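Local coordinates for protein HspA (Thermosynechococcus vulcanus, PDB 6EWN) that belongs to the small heat shock protein (HSP20) family and probably acts as a chaperone that binds unfolding proteins, at residues E13-K18 / L71-Q76. Sequence-based numbering, arbitrary orientation.
Sequences EALLLK and LPVRIQ
L15 reaches across to the 71-76 segment and meets three residues there with its two methyl groups. CD1 faces two methyls, which lie at about 70° to each other as seen from it. It lies 3.2 Å from CD2 of L71 and 3.4 Å from CG2 of V73. Both spacings are tighter than usual van der Waals contact. The shorter one probably owes something to model accuracy, so no strain should be read from it. The leucine side chain crosses each of these two at a slant. CD2 of L15 approaches the CD corner of the P72 ring, 4.0 Å away. The L15 CG stands anti to the carbonyl carbon (chi1 -77°). Chi2 of 157° then turns CD1 to L71 and V73, and CD2 to P72. Although the CB of L71 points to the side, its CD2 comes close to L15. The segments belong to the alpha-crystallin domain, a beta-sandwich of immunoglobulin-like topology in this family. Both are irregular here: 13-18 precedes helix 25-28, while 71-76 is a loop before strand 81-84. The backbones stay apart, with the CA atoms of L15 and L71 8.6 Å from each other. No hydrogen bond links the segments. L15 is buried and also touches E10, whereas P72 and V73 are exposed. Next to L15 in the chain, A14 and L16 rest on strand 89-92.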
ATOM      1  N   GLU A  13       7.829   0.554 -18.399  1.00 14.40           N
ATOM      2  CA  GLU A  13       9.000   0.014 -17.721  1.00 21.33           C
ATOM      3  C   GLU A  13       8.676  -0.565 -16.347  1.00 19.32           C
ATOM      4  O   GLU A  13       9.582  -0.815 -15.555  1.00 25.13           O
ATOM      5  CB  GLU A  13      10.090   1.082 -17.606  1.00 15.39           C
ATOM      6  CG  GLU A  13      10.752   1.440 -18.937  1.00 29.22           C
ATOM      7  CD  GLU A  13       9.766   1.385 -20.073  1.00 32.13           C
ATOM      8  OE1 GLU A  13       8.729   2.045 -19.882  1.00 35.18           O
ATOM      9  OE2 GLU A  13       9.960   0.657 -21.095  1.00 19.31           O
ATOM     10  N   ALA A  14       7.401  -0.777 -16.044  1.00 37.29           N
ATOM     11  CA  ALA A  14       7.007  -1.501 -14.841  1.00 20.73           C
ATOM     12  C   ALA A  14       5.507  -1.340 -14.645  1.00 15.44           C
ATOM     13  O   ALA A  14       4.919  -0.364 -15.121  1.00  7.69           O
ATOM     14  CB  ALA A  14       7.777  -1.022 -13.596  1.00 26.87           C
ATOM     15  N   LEU A  15       4.895  -2.354 -14.035  1.00 16.57           N
ATOM     16  CA  LEU A  15       3.594  -2.246 -13.388  1.00 14.95           C
ATOM     17  C   LEU A  15       3.800  -1.744 -11.961  1.00 17.02           C
ATOM     18  O   LEU A  15       4.339  -2.456 -11.099  1.00  7.67           O
ATOM     19  CB  LEU A  15       2.862  -3.585 -13.397  1.00 10.08           C
ATOM     20  CG  LEU A  15       2.197  -4.016 -14.715  1.00 10.46           C
ATOM     21  CD1 LEU A  15       2.047  -5.520 -14.694  1.00 33.13           C
ATOM     22  CD2 LEU A  15       0.834  -3.391 -14.884  1.00  5.95           C
ATOM     23  N   LEU A  16       3.345  -0.514 -11.733  1.00  6.59           N
ATOM     24  CA  LEU A  16       3.422   0.225 -10.487  1.00  5.20           C
ATOM     25  C   LEU A  16       2.008   0.556 -10.005  1.00  7.18           C
ATOM     26  O   LEU A  16       1.047  -0.076 -10.430  1.00 10.71           O
ATOM     27  CB  LEU A  16       4.218   1.523 -10.682  1.00 13.06           C
ATOM     28  CG  LEU A  16       5.450   1.570 -11.614  1.00  7.42           C
ATOM     29  CD1 LEU A  16       5.110   2.022 -13.031  1.00 11.92           C
ATOM     30  CD2 LEU A  16       6.582   2.444 -11.028  1.00  9.95           C
ATOM     31  N   LEU A  17       1.885   1.572  -9.154  1.00 20.50           N
ATOM     32  CA  LEU A  17       0.665   1.972  -8.451  1.00 25.33           C
ATOM     33  C   LEU A  17       1.096   2.761  -7.221  1.00 35.69           C
ATOM     34  O   LEU A  17       2.141   2.469  -6.618  1.00 14.64           O
ATOM     35  CB  LEU A  17      -0.201   0.772  -8.027  1.00 21.59           C
ATOM     36  CG  LEU A  17      -1.559   0.901  -7.298  1.00 15.24           C
ATOM     37  CD1 LEU A  17      -2.285  -0.414  -7.234  1.00  7.66           C
ATOM     38  CD2 LEU A  17      -1.412   1.325  -5.916  1.00 16.13           C
ATOM     39  N   LYS A  18       0.291   3.759  -6.853  1.00 52.55           N
ATOM     40  CA  LYS A  18       0.472   4.550  -5.646  1.00 24.29           C
ATOM     41  C   LYS A  18      -0.538   4.146  -4.584  1.00 12.71           C
ATOM     42  O   LYS A  18      -1.682   3.814  -4.885  1.00 24.08           O
ATOM     43  CB  LYS A  18       0.300   6.027  -5.954  1.00  8.90           C
ATOM     44  CG  LYS A  18       0.711   6.399  -7.351  1.00 14.95           C
ATOM     45  CD  LYS A  18       2.109   5.986  -7.631  1.00 22.09           C
ATOM     46  CE  LYS A  18       3.053   7.151  -7.505  1.00 18.30           C
ATOM     47  NZ  LYS A  18       4.234   6.698  -6.770  1.00  3.28           N
ATOM     48  N   LEU A  71      -4.509  -7.691 -12.424  1.00  5.87           N
ATOM     49  CA  LEU A  71      -3.328  -7.427 -13.221  1.00 11.09           C
ATOM     50  C   LEU A  71      -3.509  -7.936 -14.659  1.00  9.43           C
ATOM     51  O   LEU A  71      -4.349  -8.807 -14.906  1.00 10.49           O
ATOM     52  CB  LEU A  71      -2.140  -8.140 -12.563  1.00  6.51           C
ATOM     53  CG  LEU A  71      -0.919  -7.478 -11.985  1.00  5.00           C
ATOM     54  CD1 LEU A  71      -0.386  -8.318 -10.917  1.00 12.98           C
ATOM     55  CD2 LEU A  71       0.082  -7.457 -12.999  1.00 17.40           C
ATOM     56  N   PRO A  72      -2.702  -7.466 -15.618  1.00  6.63           N
ATOM     57  CA  PRO A  72      -2.666  -8.087 -16.958  1.00  2.18           C
ATOM     58  C   PRO A  72      -1.766  -9.294 -17.120  1.00  4.71           C
ATOM     59  O   PRO A  72      -1.842  -9.962 -18.167  1.00 12.20           O
ATOM     60  CB  PRO A  72      -2.129  -6.986 -17.845  1.00  5.17           C
ATOM     61  CG  PRO A  72      -2.053  -5.741 -16.962  1.00 18.99           C
ATOM     62  CD  PRO A  72      -1.916  -6.236 -15.582  1.00 11.16           C
ATOM     63  N   VAL A  73      -0.935  -9.582 -16.132  1.00  4.31           N
ATOM     64  CA  VAL A  73       0.102 -10.582 -16.247  1.00  6.13           C
ATOM     65  C   VAL A  73       0.264 -11.256 -14.904  1.00  4.53           C
ATOM     66  O   VAL A  73       0.199 -10.601 -13.865  1.00  5.26           O
ATOM     67  CB  VAL A  73       1.472  -9.985 -16.695  1.00  8.45           C
ATOM     68  CG1 VAL A  73       1.644 -10.057 -18.215  1.00  5.00           C
ATOM     69  CG2 VAL A  73       1.725  -8.536 -16.127  1.00  4.50           C
ATOM     70  N   ARG A  74       0.540 -12.564 -14.947  1.00 24.25           N
ATOM     71  CA  ARG A  74       0.974 -13.321 -13.772  1.00 18.65           C
ATOM     72  C   ARG A  74       2.293 -12.789 -13.238  1.00 28.40           C
ATOM     73  O   ARG A  74       3.245 -12.541 -13.993  1.00 33.75           O
ATOM     74  CB  ARG A  74       1.142 -14.811 -14.109  1.00 32.50           C
ATOM     75  CG  ARG A  74       1.995 -15.614 -13.085  1.00 22.81           C
ATOM     76  CD  ARG A  74       1.281 -16.834 -12.550  1.00 14.11           C
ATOM     77  NE  ARG A  74      -0.021 -16.506 -11.990  1.00  8.03           N
ATOM     78  CZ  ARG A  74      -1.179 -16.736 -12.580  1.00  3.05           C
ATOM     79  NH1 ARG A  74      -1.242 -17.348 -13.745  1.00  1.96           N
ATOM     80  NH2 ARG A  74      -2.289 -16.375 -11.980  1.00  3.88           N
ATOM     81  N   ILE A  75       2.371 -12.705 -11.914  1.00 20.06           N
ATOM     82  CA  ILE A  75       3.456 -12.006 -11.247  1.00 28.03           C
ATOM     83  C   ILE A  75       4.619 -12.931 -10.928  1.00 30.31           C
ATOM     84  O   ILE A  75       4.602 -14.122 -11.280  1.00 12.45           O
ATOM     85  CB  ILE A  75       2.936 -11.360  -9.960  1.00 22.29           C
ATOM     86  CG1 ILE A  75       2.616 -12.461  -8.940  1.00  9.76           C
ATOM     87  CG2 ILE A  75       1.718 -10.533 -10.288  1.00 16.60           C
ATOM     88  CD1 ILE A  75       3.320 -12.281  -7.608  1.00 14.16           C
ATOM     89  N   GLN A  76       5.624 -12.385 -10.229  1.00 14.50           N
ATOM     90  CA  GLN A  76       6.690 -13.191  -9.644  1.00 16.22           C
ATOM     91  C   GLN A  76       6.997 -12.697  -8.236  1.00 13.30           C
ATOM     92  O   GLN A  76       7.535 -11.608  -8.049  1.00 14.26           O
ATOM     93  CB  GLN A  76       7.936 -13.160 -10.524  1.00 21.22           C
ATOM     94  CG  GLN A  76       9.015 -14.086 -10.142  1.00  4.95           C
ATOM     95  CD  GLN A  76       8.623 -15.548  -9.957  1.00  4.54           C
ATOM     96  OE1 GLN A  76       7.507 -15.882  -9.642  1.00  9.39           O
ATOM     97  NE2 GLN A  76       9.585 -16.423 -10.121  1.00 13.02           N
TER